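Local coordinates for methanogen homoaconitase large subunit (Methanocaldococcus jannaschii, PDB 4KP2), which forms the large subunit of an iron-sulfur hydro-lyase that dehydrates (R)-homocitrate to cis-homoaconitate and hydrates the latter to homoisocitrate, at residues I315-G321 with D346-I352; S322-G326 with S402-R406; Y337-V343 with A428-V432; Q391-A395 with R411-I415. All blocks are in the same frame, centred on the assembly; numbering follows the deposited sequence.

Interactions 1 and 2 are both buried, whereas interaction 3 reaches the surface. Interaction 1 joins two neighbouring strands of a parallel five-stranded sheet by backbone hydrogen bonds. Interaction 2 continues from the ends of strands 317-320 and 399-402, where two loops meet beside a cysteine predicted to bind the [4Fe-4S] cluster; its chemistry is largely that of hydroxyls, carbonyls and amides. Interaction 3 lies against the V318 face of the interaction 1 strands, packing the end of helix 328-338 and the loop after it against helix 424-433 through mostly apolar side chains. Interaction 4 ties loops before and after strand 399-402 by one backbone bridge and, like interaction 1, touches the second subunit.

Interaction 1 of 4, residues I315-G321 with D346-I352; sequences INQVFIG and DVKLIVI
V318 and I350 are joined by the shortest of five backbone hydrogen bonds in this strand pair, from I350 N to V318 O at 2.8 Å. The return bond, I320 N to I350 O, spans 2.9 Å. The longest of the five, K348 N to N316 O, measures 3.3 Å. The strands run parallel, their short axes 12° apart. On the face bearing F319, ring atom F319 CE1 reaches I352 CD1 (3.7 Å) while F319 CD1 lies 3.8 Å from I350 CG2; holding CG anti to the backbone N (chi1 171°) carries the ring to these two isoleucines. Farther along this face the extended Q317 puts OE1 3.4 Å from K348 CE, and its NE2 bonds G392 O. The V318 face is aliphatic, with V318 CG1 3.7 Å from L349 CD1, and is covered by helices 328-338 and 424-433. Helix 328-338 completes the beta-alpha-beta crossover. The ladder of five bonds satisfies these backbone groups within a buried sheet. F319, meeting I350 and I352 on its own face, has its side chain near C386, a predicted cluster ligand.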
loop_
_atom_site.group_PDB
_atom_site.type_symbol
_atom_site.label_atom_id
_atom_site.label_comp_id
_atom_site.label_asym_id
_atom_site.label_seq_id
_atom_site.Cartn_x
_atom_site.Cartn_y
_atom_site.Cartn_z
ATOM N N ILE A 315 2.172 -11.226 -19.706
ATOM C CA ILE A 315 1.738 -10.974 -18.337
ATOM C C ILE A 315 1.181 -9.562 -18.188
ATOM O O ILE A 315 1.611 -8.638 -18.877
ATOM C CB ILE A 315 2.878 -11.211 -17.320
ATOM C CG1 ILE A 315 4.188 -10.593 -17.814
ATOM C CG2 ILE A 315 3.069 -12.697 -17.074
ATOM C CD1 ILE A 315 4.426 -9.178 -17.334
ATOM N N ASN A 316 0.220 -9.402 -17.285
ATOM C CA ASN A 316 -0.423 -8.111 -17.078
ATOM C C ASN A 316 -0.096 -7.508 -15.717
ATOM O O ASN A 316 -0.330 -6.323 -15.483
ATOM C CB ASN A 316 -1.937 -8.238 -17.244
ATOM C CG ASN A 316 -2.326 -8.954 -18.522
ATOM O OD1 ASN A 316 -2.982 -9.996 -18.486
ATOM N ND2 ASN A 316 -1.922 -8.400 -19.659
ATOM N N GLN A 317 0.445 -8.329 -14.824
ATOM C CA GLN A 317 0.804 -7.874 -13.485
ATOM C C GLN A 317 1.940 -8.718 -12.919
ATOM O O GLN A 317 2.044 -9.908 -13.206
ATOM C CB GLN A 317 -0.414 -7.931 -12.557
ATOM C CG GLN A 317 -0.181 -7.338 -11.175
ATOM C CD GLN A 317 -1.408 -7.406 -10.290
ATOM O OE1 GLN A 317 -2.185 -6.454 -10.213
ATOM N NE2 GLN A 317 -1.588 -8.532 -9.611
ATOM N N VAL A 318 2.804 -8.093 -12.126
ATOM C CA VAL A 318 3.899 -8.808 -11.484
ATOM C C VAL A 318 3.985 -8.441 -10.010
ATOM O O VAL A 318 4.083 -7.266 -9.661
ATOM C CB VAL A 318 5.255 -8.503 -12.152
ATOM C CG1 VAL A 318 6.385 -9.160 -11.377
ATOM C CG2 VAL A 318 5.255 -8.970 -13.600
ATOM N N PHE A 319 3.940 -9.449 -9.147
ATOM C CA PHE A 319 4.074 -9.218 -7.716
ATOM C C PHE A 319 5.377 -9.789 -7.171
ATOM O O PHE A 319 5.744 -10.925 -7.466
ATOM C CB PHE A 319 2.887 -9.803 -6.951
ATOM C CG PHE A 319 3.070 -9.788 -5.462
ATOM C CD1 PHE A 319 3.179 -8.590 -4.778
ATOM C CD2 PHE A 319 3.135 -10.973 -4.746
ATOM C CE1 PHE A 319 3.351 -8.570 -3.409
ATOM C CE2 PHE A 319 3.303 -10.960 -3.375
ATOM C CZ PHE A 319 3.410 -9.758 -2.706
ATOM N N ILE A 320 6.071 -8.986 -6.371
ATOM C CA ILE A 320 7.325 -9.404 -5.763
ATOM C C ILE A 320 7.341 -9.084 -4.276
ATOM O O ILE A 320 7.350 -7.916 -3.885
ATOM C CB ILE A 320 8.532 -8.707 -6.419
ATOM C CG1 ILE A 320 8.622 -9.062 -7.904
ATOM C CG2 ILE A 320 9.819 -9.089 -5.704
ATOM C CD1 ILE A 320 9.778 -8.396 -8.617
ATOM N N GLY A 321 7.338 -10.122 -3.444
ATOM C CA GLY A 321 7.501 -9.925 -2.018
ATOM C C GLY A 321 6.491 -10.615 -1.120
ATOM O O GLY A 321 5.632 -9.967 -0.523
ATOM N N ASP A 346 2.055 -2.185 -20.311
ATOM C CA ASP A 346 0.838 -2.965 -20.112
ATOM C C ASP A 346 0.880 -3.871 -18.883
ATOM O O ASP A 346 0.012 -4.726 -18.707
ATOM C CB ASP A 346 0.523 -3.787 -21.364
ATOM C CG ASP A 346 0.212 -2.919 -22.565
ATOM O OD1 ASP A 346 -0.513 -1.912 -22.401
ATOM O OD2 ASP A 346 0.695 -3.238 -23.671
ATOM N N VAL A 347 1.884 -3.680 -18.034
ATOM C CA VAL A 347 2.003 -4.466 -16.809
ATOM C C VAL A 347 2.281 -3.588 -15.590
ATOM O O VAL A 347 3.157 -2.724 -15.615
ATOM C CB VAL A 347 3.078 -5.574 -16.940
ATOM C CG1 VAL A 347 4.168 -5.143 -17.894
ATOM C CG2 VAL A 347 3.656 -5.947 -15.578
ATOM N N LYS A 348 1.512 -3.812 -14.529
ATOM C CA LYS A 348 1.680 -3.084 -13.280
ATOM C C LYS A 348 2.494 -3.902 -12.280
ATOM O O LYS A 348 2.167 -5.053 -11.992
ATOM C CB LYS A 348 0.316 -2.715 -12.694
ATOM C CG LYS A 348 -0.702 -3.840 -12.759
ATOM C CD LYS A 348 -2.110 -3.326 -12.525
ATOM C CE LYS A 348 -3.132 -4.430 -12.733
ATOM N NZ LYS A 348 -4.524 -3.916 -12.655
ATOM N N LEU A 349 3.559 -3.303 -11.760
ATOM C CA LEU A 349 4.444 -3.991 -10.827
ATOM C C LEU A 349 4.123 -3.640 -9.379
ATOM O O LEU A 349 4.008 -2.467 -9.023
ATOM C CB LEU A 349 5.904 -3.656 -11.136
ATOM C CG LEU A 349 6.951 -4.215 -10.174
ATOM C CD1 LEU A 349 6.884 -5.730 -10.121
ATOM C CD2 LEU A 349 8.338 -3.757 -10.583
ATOM N N ILE A 350 3.981 -4.667 -8.546
ATOM C CA ILE A 350 3.696 -4.477 -7.130
ATOM C C ILE A 350 4.818 -5.055 -6.274
ATOM O O ILE A 350 5.146 -6.236 -6.384
ATOM C CB ILE A 350 2.368 -5.142 -6.731
ATOM C CG1 ILE A 350 1.222 -4.592 -7.583
ATOM C CG2 ILE A 350 2.087 -4.932 -5.253
ATOM C CD1 ILE A 350 -0.114 -5.237 -7.293
ATOM N N VAL A 351 5.404 -4.220 -5.423
ATOM C CA VAL A 351 6.504 -4.651 -4.569
ATOM C C VAL A 351 6.176 -4.451 -3.093
ATOM O O VAL A 351 5.874 -3.338 -2.659
ATOM C CB VAL A 351 7.803 -3.897 -4.898
ATOM C CG1 VAL A 351 8.928 -4.356 -3.984
ATOM C CG2 VAL A 351 8.177 -4.099 -6.357
ATOM N N ILE A 352 6.232 -5.536 -2.326
ATOM C CA ILE A 352 5.952 -5.485 -0.896
ATOM C C ILE A 352 7.028 -6.217 -0.101
ATOM O O ILE A 352 7.134 -7.439 -0.178
ATOM C CB ILE A 352 4.590 -6.120 -0.560
ATOM C CG1 ILE A 352 3.463 -5.413 -1.312
ATOM C CG2 ILE A 352 4.339 -6.075 0.939
ATOM C CD1 ILE A 352 2.093 -5.976 -1.018
#

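Interaction 2 of 4, residues S322-G326 with S402-R406; sequences SCTNG and STTNR
The carboxamide of N405 meets the methyl of T324, with N405 ND2 3.4 Å from T324 CG2. The amide carbon N405 CG and N405 CB both follow at 3.8 Å from T324 CG2, so the methyl packs along the asparagine from CB to its nitrogen. ND2 itself is hydrogen-bonded to N230 OD1. In the other carboxamide, N325 OD1 lies 3.7 Å from T403 O, and the two oxygens are bridged by the ammonium group of K190, which bonds both and so links the two loops. Beside them, N325 CB and T403 CB are 3.8 Å apart.

S322 packs on T404: S322 CB is 3.6 Å from T404 CG2, and S322 OG lies 3.4 Å from T404 CA. With chi1 at 62°, S322 OG is turned between the backbone N and the carbonyl carbon, where it accepts from T324 N at 3.3 Å and closes an ST turn. In the facing loop, the hydroxyls of S402 and T404 are hydrogen-bonded to each other, and T403 OG1 takes the N-H of G321, tying that loop to the end of strand 317-320.

The loops follow the C-terminal ends of adjacent strands 317-320 and 399-402, where the 3-2-1-4-5 strand order reverses its direction of growth: the classic switch point of a parallel alpha/beta sheet. C323, a predicted [4Fe-4S] ligand, lies in the first loop, and T404 is close to C386, another predicted ligand.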
loop_
_atom_site.group_PDB
_atom_site.type_symbol
_atom_site.label_atom_id
_atom_site.label_comp_id
_atom_site.label_asym_id
_atom_site.label_seq_id
_atom_site.Cartn_x
_atom_site.Cartn_y
_atom_site.Cartn_z
ATOM N N SER A 322 6.599 -11.933 -1.016
ATOM C CA SER A 322 5.794 -12.686 -0.063
ATOM C C SER A 322 6.711 -13.295 0.988
ATOM O O SER A 322 7.866 -12.893 1.116
ATOM C CB SER A 322 4.996 -13.780 -0.770
ATOM O OG SER A 322 5.856 -14.721 -1.386
ATOM N N CYS A 323 6.199 -14.263 1.739
ATOM C CA CYS A 323 7.014 -14.960 2.728
ATOM C C CYS A 323 8.095 -15.778 2.036
ATOM O O CYS A 323 9.166 -16.015 2.594
ATOM C CB CYS A 323 6.146 -15.868 3.599
ATOM S SG CYS A 323 7.074 -16.840 4.807
ATOM N N THR A 324 7.806 -16.201 0.809
ATOM C CA THR A 324 8.738 -17.004 0.031
ATOM C C THR A 324 9.897 -16.156 -0.483
ATOM O O THR A 324 11.061 -16.537 -0.357
ATOM C CB THR A 324 8.038 -17.657 -1.173
ATOM O OG1 THR A 324 7.988 -16.726 -2.260
ATOM C CG2 THR A 324 6.626 -18.077 -0.800
ATOM N N ASN A 325 9.570 -15.004 -1.061
ATOM C CA ASN A 325 10.575 -14.132 -1.658
ATOM C C ASN A 325 10.316 -12.651 -1.413
ATOM O O ASN A 325 10.084 -11.891 -2.353
ATOM C CB ASN A 325 10.679 -14.395 -3.161
ATOM C CG ASN A 325 11.246 -15.764 -3.476
ATOM O OD1 ASN A 325 10.653 -16.533 -4.230
ATOM N ND2 ASN A 325 12.401 -16.075 -2.898
ATOM N N GLY A 326 10.365 -12.241 -0.150
ATOM C CA GLY A 326 10.140 -10.852 0.200
ATOM C C GLY A 326 11.265 -10.265 1.028
ATOM O O GLY A 326 11.191 -9.119 1.470
ATOM N N SER A 402 3.857 -14.013 -10.028
ATOM C CA SER A 402 4.090 -13.741 -8.615
ATOM C C SER A 402 5.250 -14.541 -8.029
ATOM O O SER A 402 5.649 -15.571 -8.572
ATOM C CB SER A 402 2.819 -14.010 -7.808
ATOM O OG SER A 402 3.034 -13.773 -6.430
ATOM N N THR A 403 5.785 -14.052 -6.916
ATOM C CA THR A 403 6.833 -14.753 -6.188
ATOM C C THR A 403 6.234 -15.481 -4.991
ATOM O O THR A 403 6.954 -15.936 -4.104
ATOM C CB THR A 403 7.929 -13.792 -5.696
ATOM O OG1 THR A 403 7.355 -12.824 -4.810
ATOM C CG2 THR A 403 8.579 -13.080 -6.871
ATOM N N THR A 404 4.908 -15.581 -4.976
ATOM C CA THR A 404 4.196 -16.278 -3.911
ATOM C C THR A 404 4.301 -17.793 -4.059
ATOM O O THR A 404 5.092 -18.299 -4.854
ATOM C CB THR A 404 2.707 -15.885 -3.869
ATOM O OG1 THR A 404 2.149 -15.969 -5.186
ATOM C CG2 THR A 404 2.542 -14.468 -3.344
ATOM N N ASN A 405 3.485 -18.509 -3.293
ATOM C CA ASN A 405 3.527 -19.966 -3.289
ATOM C C ASN A 405 2.230 -20.618 -3.763
ATOM O O ASN A 405 2.195 -21.823 -4.019
ATOM C CB ASN A 405 3.903 -20.482 -1.898
ATOM C CG ASN A 405 3.188 -19.739 -0.788
ATOM O OD1 ASN A 405 2.070 -19.257 -0.966
ATOM N ND2 ASN A 405 3.837 -19.636 0.365
ATOM N N ARG A 406 1.169 -19.824 -3.876
ATOM C CA ARG A 406 -0.109 -20.335 -4.360
ATOM C C ARG A 406 -0.310 -20.049 -5.845
ATOM O O ARG A 406 0.166 -19.039 -6.365
ATOM C CB ARG A 406 -1.273 -19.769 -3.546
ATOM C CG ARG A 406 -1.768 -20.701 -2.452
ATOM C CD ARG A 406 -0.866 -20.664 -1.232
ATOM N NE ARG A 406 -1.068 -19.448 -0.451
ATOM C CZ ARG A 406 -1.987 -19.318 0.499
ATOM N NH1 ARG A 406 -2.791 -20.333 0.788
ATOM N NH2 ARG A 406 -2.103 -18.175 1.162
#

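Interaction 3 of 4, residues Y337-V343 with A428-V432; sequences YLKGREV and AISAV
Y337 lies across I429 for much of its length. Y337 CB is 3.8 Å from I429 CG1, and Y337 CG is 3.7 Å from the same atom. Along the ring, contact passes to the end of the isoleucine: Y337 CD1 approaches I429 CD1 to 3.6 Å, and Y337 CE1 still lies within van der Waals distance of it. This methyl stands over one face of the ring, displaced from the ring centre and 23° off the ring normal, which makes a CH-pi contact. The isoleucine reaches it because CG1 is anti to its carbonyl carbon (chi1 -60°) and the chain then runs out straight to CD1.

V432 is shared by two partners through its two branches. V432 CG2 packs 3.6 Å from L338 CD1, the two side chains running antiparallel to one another. V432 CG1 lies against one face of the R341 guanidinium, nearest to R341 NH2 at 3.4 Å; bends at chi2 and chi3 fold the arginine back over the valine. At the end of the loop V343 CG1 touches A431 O at 3.3 Å, while a backbone hydrogen bond between A431 and H344 fastens the chain just beyond. L338 and V343 also pack on L349 of strand 348-351 and on A374 of helix 367-374.

The contact is mainly apolar, and no polar bond joins the two segments; aliphatic groups meet a ring and a flat cation, with the arginine at the solvent-exposed side.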
loop_
_atom_site.group_PDB
_atom_site.type_symbol
_atom_site.label_atom_id
_atom_site.label_comp_id
_atom_site.label_asym_id
_atom_site.label_seq_id
_atom_site.Cartn_x
_atom_site.Cartn_y
_atom_site.Cartn_z
ATOM N N TYR A 337 18.014 -6.161 -11.846
ATOM C CA TYR A 337 17.509 -6.234 -13.211
ATOM C C TYR A 337 16.509 -5.118 -13.501
ATOM O O TYR A 337 16.139 -4.886 -14.653
ATOM C CB TYR A 337 16.868 -7.597 -13.475
ATOM C CG TYR A 337 17.862 -8.732 -13.583
ATOM C CD1 TYR A 337 18.452 -9.048 -14.799
ATOM C CD2 TYR A 337 18.210 -9.485 -12.469
ATOM C CE1 TYR A 337 19.361 -10.083 -14.905
ATOM C CE2 TYR A 337 19.119 -10.523 -12.566
ATOM C CZ TYR A 337 19.691 -10.816 -13.786
ATOM O OH TYR A 337 20.597 -11.847 -13.891
ATOM N N LEU A 338 16.074 -4.431 -12.451
ATOM C CA LEU A 338 15.117 -3.341 -12.591
ATOM C C LEU A 338 15.843 -2.005 -12.545
ATOM O O LEU A 338 15.229 -0.944 -12.660
ATOM C CB LEU A 338 14.079 -3.401 -11.473
ATOM C CG LEU A 338 12.636 -3.077 -11.858
ATOM C CD1 LEU A 338 12.030 -4.225 -12.647
ATOM C CD2 LEU A 338 11.813 -2.781 -10.619
ATOM N N LYS A 339 17.159 -2.072 -12.376
ATOM C CA LYS A 339 17.985 -0.883 -12.234
ATOM C C LYS A 339 18.133 -0.148 -13.560
ATOM O O LYS A 339 18.611 -0.711 -14.544
ATOM C CB LYS A 339 19.360 -1.270 -11.688
ATOM C CG LYS A 339 20.017 -0.213 -10.821
ATOM C CD LYS A 339 20.975 -0.858 -9.829
ATOM C CE LYS A 339 21.957 -1.790 -10.529
ATOM N NZ LYS A 339 22.798 -2.543 -9.557
ATOM N N GLY A 340 17.709 1.112 -13.578
ATOM C CA GLY A 340 17.840 1.946 -14.758
ATOM C C GLY A 340 16.687 1.813 -15.732
ATOM O O GLY A 340 16.423 2.722 -16.516
ATOM N N ARG A 341 15.998 0.678 -15.683
ATOM C CA ARG A 341 14.901 0.412 -16.605
ATOM C C ARG A 341 13.562 0.864 -16.034
ATOM O O ARG A 341 13.475 1.284 -14.880
ATOM C CB ARG A 341 14.842 -1.078 -16.942
ATOM C CG ARG A 341 16.119 -1.630 -17.547
ATOM C CD ARG A 341 16.363 -1.062 -18.936
ATOM N NE ARG A 341 15.293 -1.416 -19.864
ATOM C CZ ARG A 341 15.261 -2.539 -20.574
ATOM N NH1 ARG A 341 16.240 -3.424 -20.460
ATOM N NH2 ARG A 341 14.248 -2.779 -21.396
ATOM N N GLU A 342 12.520 0.774 -16.854
ATOM C CA GLU A 342 11.167 1.086 -16.418
ATOM C C GLU A 342 10.266 -0.114 -16.668
ATOM O O GLU A 342 10.530 -0.923 -17.558
ATOM C CB GLU A 342 10.626 2.305 -17.165
ATOM C CG GLU A 342 11.464 3.561 -17.007
ATOM C CD GLU A 342 10.895 4.740 -17.771
ATOM O OE1 GLU A 342 9.703 4.691 -18.144
ATOM O OE2 GLU A 342 11.642 5.714 -18.002
ATOM N N VAL A 343 9.203 -0.229 -15.880
ATOM C CA VAL A 343 8.256 -1.324 -16.040
ATOM C C VAL A 343 7.477 -1.151 -17.340
ATOM O O VAL A 343 7.031 -0.051 -17.660
ATOM C CB VAL A 343 7.277 -1.401 -14.854
ATOM C CG1 VAL A 343 6.321 -2.570 -15.024
ATOM C CG2 VAL A 343 8.042 -1.527 -13.547
ATOM N N ALA A 428 11.217 -9.678 -12.002
ATOM C CA ALA A 428 11.669 -8.330 -12.324
ATOM C C ALA A 428 11.889 -8.165 -13.824
ATOM O O ALA A 428 11.462 -7.176 -14.417
ATOM C CB ALA A 428 12.941 -7.999 -11.561
ATOM N N ILE A 429 12.558 -9.142 -14.428
ATOM C CA ILE A 429 12.853 -9.113 -15.856
ATOM C C ILE A 429 11.574 -9.131 -16.690
ATOM O O ILE A 429 11.444 -8.386 -17.662
ATOM C CB ILE A 429 13.748 -10.299 -16.266
ATOM C CG1 ILE A 429 15.075 -10.249 -15.509
ATOM C CG2 ILE A 429 13.997 -10.291 -17.765
ATOM C CD1 ILE A 429 15.974 -11.436 -15.788
ATOM N N SER A 430 10.629 -9.980 -16.299
ATOM C CA SER A 430 9.365 -10.097 -17.016
ATOM C C SER A 430 8.521 -8.833 -16.878
ATOM O O SER A 430 7.711 -8.520 -17.751
ATOM C CB SER A 430 8.578 -11.314 -16.531
ATOM O OG SER A 430 9.338 -12.501 -16.678
ATOM N N ALA A 431 8.714 -8.112 -15.779
ATOM C CA ALA A 431 8.019 -6.849 -15.562
ATOM C C ALA A 431 8.588 -5.770 -16.474
ATOM O O ALA A 431 7.889 -4.831 -16.856
ATOM C CB ALA A 431 8.128 -6.427 -14.106
ATOM N N VAL A 432 9.864 -5.912 -16.820
ATOM C CA VAL A 432 10.537 -4.964 -17.699
ATOM C C VAL A 432 10.109 -5.155 -19.149
ATOM O O VAL A 432 9.774 -4.191 -19.839
ATOM C CB VAL A 432 12.069 -5.104 -17.604
ATOM C CG1 VAL A 432 12.753 -4.255 -18.664
ATOM C CG2 VAL A 432 12.554 -4.719 -16.217
#

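Interaction 4 of 4, residues Q391-A395 with R411-I415; sequences QGVLA and RMGHI
The shortest polar bond runs from L394 N to M412 O, 2.7 Å long and nearly straight, with an N-H...O angle of 172°. V393 crowds the same oxygen: V393 CA makes a C-H...O contact with M412 O at 3.2 Å, and V393 CG1 lies 3.5 Å from M412 O. A second, weak bond returns from H414 N to L394 O over 3.3 Å. L394 is thus held by the residues before and after G413, and L394 and G413 form a single beta bridge. G413 adopts an unusual backbone shape (phi 146°) with its bare CA turned to the other segment; having no side chain there, it lets L394 O and V393 CG1 close in, the latter packing 3.7 Å from G413 CA.

Side chains add to the contact around these bonds. L394 CD1 rests 3.7 Å from M412 CB, the two chains crossing at a slant. Beyond CB the methionine leaves L394 and stretches out fully (chi2 -173°), running past C400 until CE reaches the hydroxyls of S402 and T404, in the neighbourhood of C386, a predicted cluster ligand. H414 CB comes to 3.6 Å from A395 C, the carbonyl carbon, while H414 ND1 accepts the N-H of N416. A395 N is bonded to E398 OE1.

The second subunit bears on this region: V393 makes backbone hydrogen bonds to it, and H414 packs on V90 of that subunit. The arrangement is an isolated beta bridge between irregular loops, one leading into strand 399-402 and one leaving it, set at the interface between two large subunits.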
loop_
_atom_site.group_PDB
_atom_site.type_symbol
_atom_site.label_atom_id
_atom_site.label_comp_id
_atom_site.label_asym_id
_atom_site.label_seq_id
_atom_site.Cartn_x
_atom_site.Cartn_y
_atom_site.Cartn_z
ATOM N N GLN A 391 -5.712 -6.566 -2.406
ATOM C CA GLN A 391 -4.510 -5.776 -2.620
ATOM C C GLN A 391 -4.357 -5.485 -4.108
ATOM O O GLN A 391 -4.709 -4.404 -4.575
ATOM C CB GLN A 391 -3.283 -6.519 -2.093
ATOM C CG GLN A 391 -2.041 -5.655 -1.950
ATOM C CD GLN A 391 -2.142 -4.678 -0.793
ATOM O OE1 GLN A 391 -1.886 -5.034 0.358
ATOM N NE2 GLN A 391 -2.517 -3.441 -1.093
ATOM N N GLY A 392 -3.839 -6.460 -4.848
ATOM C CA GLY A 392 -3.696 -6.338 -6.286
ATOM C C GLY A 392 -4.557 -7.352 -7.014
ATOM O O GLY A 392 -4.047 -8.258 -7.673
ATOM N N VAL A 393 -5.871 -7.192 -6.892
ATOM C CA VAL A 393 -6.832 -8.143 -7.444
ATOM C C VAL A 393 -6.806 -8.192 -8.972
ATOM O O VAL A 393 -6.749 -7.159 -9.638
ATOM C CB VAL A 393 -8.260 -7.825 -6.951
ATOM C CG1 VAL A 393 -9.273 -8.773 -7.571
ATOM C CG2 VAL A 393 -8.318 -7.899 -5.435
ATOM N N LEU A 394 -6.844 -9.405 -9.517
ATOM C CA LEU A 394 -6.839 -9.610 -10.960
ATOM C C LEU A 394 -8.246 -9.580 -11.544
ATOM O O LEU A 394 -9.218 -9.917 -10.870
ATOM C CB LEU A 394 -6.186 -10.947 -11.304
ATOM C CG LEU A 394 -4.731 -11.142 -10.887
ATOM C CD1 LEU A 394 -4.273 -12.537 -11.271
ATOM C CD2 LEU A 394 -3.856 -10.087 -11.535
ATOM N N ALA A 395 -8.343 -9.182 -12.808
ATOM C CA ALA A 395 -9.614 -9.192 -13.519
ATOM C C ALA A 395 -9.704 -10.434 -14.396
ATOM O O ALA A 395 -8.802 -11.272 -14.395
ATOM C CB ALA A 395 -9.762 -7.936 -14.360
ATOM N N ARG A 411 -7.310 -17.328 -7.483
ATOM C CA ARG A 411 -6.709 -17.035 -6.188
ATOM C C ARG A 411 -6.559 -15.533 -5.959
ATOM O O ARG A 411 -6.829 -15.033 -4.866
ATOM C CB ARG A 411 -5.348 -17.720 -6.062
ATOM C CG ARG A 411 -4.671 -17.504 -4.721
ATOM C CD ARG A 411 -4.685 -18.766 -3.874
ATOM N NE ARG A 411 -6.022 -19.337 -3.740
ATOM C CZ ARG A 411 -6.323 -20.339 -2.920
ATOM N NH1 ARG A 411 -5.383 -20.874 -2.154
ATOM N NH2 ARG A 411 -7.563 -20.802 -2.860
ATOM N N MET A 412 -6.129 -14.817 -6.994
ATOM C CA MET A 412 -5.903 -13.380 -6.882
ATOM C C MET A 412 -7.062 -12.549 -7.425
ATOM O O MET A 412 -6.890 -11.373 -7.741
ATOM C CB MET A 412 -4.604 -12.978 -7.585
ATOM C CG MET A 412 -3.347 -13.376 -6.841
ATOM S SD MET A 412 -1.861 -12.700 -7.606
ATOM C CE MET A 412 -0.606 -13.300 -6.482
ATOM N N GLY A 413 -8.238 -13.157 -7.534
ATOM C CA GLY A 413 -9.412 -12.426 -7.970
ATOM C C GLY A 413 -10.394 -13.236 -8.792
ATOM O O GLY A 413 -10.978 -14.204 -8.304
ATOM N N HIS A 414 -10.577 -12.829 -10.045
ATOM C CA HIS A 414 -11.546 -13.458 -10.933
ATOM C C HIS A 414 -11.217 -14.929 -11.151
ATOM O O HIS A 414 -10.048 -15.310 -11.205
ATOM C CB HIS A 414 -11.586 -12.723 -12.273
ATOM C CG HIS A 414 -12.864 -12.910 -13.029
ATOM N ND1 HIS A 414 -13.160 -14.064 -13.721
ATOM C CD2 HIS A 414 -13.921 -12.083 -13.207
ATOM C CE1 HIS A 414 -14.346 -13.943 -14.290
ATOM N NE2 HIS A 414 -14.829 -12.750 -13.993
ATOM N N ILE A 415 -12.256 -15.749 -11.278
ATOM C CA ILE A 415 -12.086 -17.190 -11.435
ATOM C C ILE A 415 -11.435 -17.542 -12.774
ATOM O O ILE A 415 -10.876 -18.627 -12.938
ATOM C CB ILE A 415 -13.435 -17.932 -11.283
ATOM C CG1 ILE A 415 -13.210 -19.426 -11.036
ATOM C CG2 ILE A 415 -14.325 -17.693 -12.497
ATOM C CD1 ILE A 415 -12.415 -19.721 -9.787
#